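Local structure of conjugal transfer protein TRWB (Escherichia coli, 1E9R) at residues 354-357 against 358-361. The protein probably couples the DNA-processing complex to the transfer channel in bacterial conjugation, as a hexameric ring NTPase resembling ring helicases and F1-ATPase. Residues are numbered along the deposited sequence; the frame is centred on the assembly and turned at random.
Sequences EDMS and LSLG
Met356 sets its terminal methyl alongside the hydroxyl of Ser359, with Met356 CE 3.6 Å from Ser359 OG; bends at chi2 and chi3 turn the methyl that way. The Ser359 hydroxyl itself is spent on the backbone. With chi1 at -66°, OG lies beside its own backbone N and donates to Asp355 O at 2.9 Å, from above the carbonyl plane. Ser359 N reaches the same Asp355 O at 2.8 Å from the opposite face, so one carbonyl is gripped by two donors of a single residue. Replacing Ser359 by alanine keeps the amide bond but would probably cost Asp355 O its second donor and the Met356 methyl part of its backing. Around the helix, Ser357 OG turns away to Arg390 and Val392 O, and Glu354 forms a salt bridge with the same arginine. Leu360 and Met356 pack on Val342 and Ile397, while Leu358 and Ser359 meet Pro350 of a second subunit. Helix 350-360 gives way at Gly361, the first residue past its end, whose N still donates to Ser357 O at 3.0 Å, although its positive phi (93°) takes the chain out of helical geometry. A water lies 2.8 Å from Ser357 O and 2.6 Å from Gly361 O. The chemistry is thus that of a helix C-terminus where the buried hydroxyl of Ser359 is satisfied by a carbonyl one turn earlier, beside a subunit interface.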
ATOM      1  N   GLU B 354      -0.823  12.322 -19.491  1.00 31.32           N
ATOM      2  CA  GLU B 354      -2.203  12.369 -19.033  1.00 30.94           C
ATOM      3  C   GLU B 354      -2.311  13.402 -17.904  1.00 30.17           C
ATOM      4  O   GLU B 354      -3.270  14.146 -17.811  1.00 30.29           O
ATOM      5  CB  GLU B 354      -2.624  10.997 -18.527  1.00 29.49           C
ATOM      6  CG  GLU B 354      -3.839  11.040 -17.619  1.00 31.60           C
ATOM      7  CD  GLU B 354      -5.093  11.506 -18.324  1.00 34.31           C
ATOM      8  OE1 GLU B 354      -5.133  11.493 -19.576  1.00 33.15           O
ATOM      9  OE2 GLU B 354      -6.049  11.876 -17.610  1.00 33.44           O
ATOM     10  N   ASP B 355      -1.304  13.426 -17.049  1.00 30.39           N
ATOM     11  CA  ASP B 355      -1.216  14.352 -15.920  1.00 32.95           C
ATOM     12  C   ASP B 355      -1.203  15.792 -16.457  1.00 32.04           C
ATOM     13  O   ASP B 355      -1.963  16.652 -16.003  1.00 28.77           O
ATOM     14  CB  ASP B 355       0.086  14.028 -15.144  1.00 39.09           C
ATOM     15  CG  ASP B 355       0.282  14.868 -13.878  1.00 42.72           C
ATOM     16  OD1 ASP B 355      -0.610  15.654 -13.487  1.00 46.53           O
ATOM     17  OD2 ASP B 355       1.363  14.723 -13.267  1.00 49.07           O
ATOM     18  N   MET B 356      -0.332  16.038 -17.432  1.00 30.35           N
ATOM     19  CA  MET B 356      -0.209  17.356 -18.037  1.00 33.64           C
ATOM     20  C   MET B 356      -1.501  17.742 -18.762  1.00 31.78           C
ATOM     21  O   MET B 356      -1.954  18.885 -18.674  1.00 31.34           O
ATOM     22  CB  MET B 356       1.000  17.377 -18.985  1.00 37.99           C
ATOM     23  CG  MET B 356       2.342  17.363 -18.246  1.00 42.26           C
ATOM     24  SD  MET B 356       2.533  18.774 -17.025  1.00 52.01           S
ATOM     25  CE  MET B 356       1.642  18.173 -15.471  1.00 48.93           C
ATOM     26  N   SER B 357      -2.097  16.787 -19.465  1.00 30.29           N
ATOM     27  CA  SER B 357      -3.352  17.028 -20.168  1.00 29.46           C
ATOM     28  C   SER B 357      -4.427  17.450 -19.168  1.00 29.59           C
ATOM     29  O   SER B 357      -5.113  18.459 -19.358  1.00 28.77           O
ATOM     30  CB  SER B 357      -3.800  15.757 -20.887  1.00 28.18           C
ATOM     31  OG  SER B 357      -5.137  15.877 -21.348  1.00 32.39           O
ATOM     32  N   LEU B 358      -4.567  16.665 -18.101  1.00 29.30           N
ATOM     33  CA  LEU B 358      -5.545  16.941 -17.056  1.00 28.23           C
ATOM     34  C   LEU B 358      -5.280  18.308 -16.428  1.00 29.90           C
ATOM     35  O   LEU B 358      -6.213  19.070 -16.200  1.00 31.46           O
ATOM     36  CB  LEU B 358      -5.470  15.866 -15.968  1.00 27.73           C
ATOM     37  CG  LEU B 358      -6.685  15.504 -15.099  1.00 29.42           C
ATOM     38  CD1 LEU B 358      -6.237  15.335 -13.661  1.00 24.41           C
ATOM     39  CD2 LEU B 358      -7.761  16.550 -15.185  1.00 27.22           C
ATOM     40  N   SER B 359      -4.012  18.612 -16.147  1.00 27.18           N
ATOM     41  CA  SER B 359      -3.638  19.895 -15.546  1.00 30.62           C
ATOM     42  C   SER B 359      -4.105  21.062 -16.412  1.00 31.24           C
ATOM     43  O   SER B 359      -4.588  22.074 -15.891  1.00 30.28           O
ATOM     44  CB  SER B 359      -2.119  19.993 -15.362  1.00 30.18           C
ATOM     45  OG  SER B 359      -1.634  19.049 -14.417  1.00 35.26           O
ATOM     46  N   LEU B 360      -3.940  20.922 -17.729  1.00 29.88           N
ATOM     47  CA  LEU B 360      -4.365  21.949 -18.669  1.00 30.65           C
ATOM     48  C   LEU B 360      -5.884  22.078 -18.558  1.00 31.09           C
ATOM     49  O   LEU B 360      -6.429  23.175 -18.647  1.00 29.34           O
ATOM     50  CB  LEU B 360      -3.931  21.573 -20.093  1.00 29.57           C
ATOM     51  CG  LEU B 360      -2.654  22.239 -20.648  1.00 27.58           C
ATOM     52  CD1 LEU B 360      -1.815  22.811 -19.550  1.00 28.86           C
ATOM     53  CD2 LEU B 360      -1.851  21.234 -21.436  1.00 27.58           C
ATOM     54  N   GLY B 361      -6.559  20.949 -18.357  1.00 32.51           N
ATOM     55  CA  GLY B 361      -7.998  20.963 -18.168  1.00 31.93           C
ATOM     56  C   GLY B 361      -8.902  20.767 -19.356  1.00 32.63           C
ATOM     57  O   GLY B 361      -8.458  20.784 -20.502  1.00 32.01           O
TER
HETATM   58  O   HOH W   1      -6.346  19.663 -21.566  1.00 26.96           O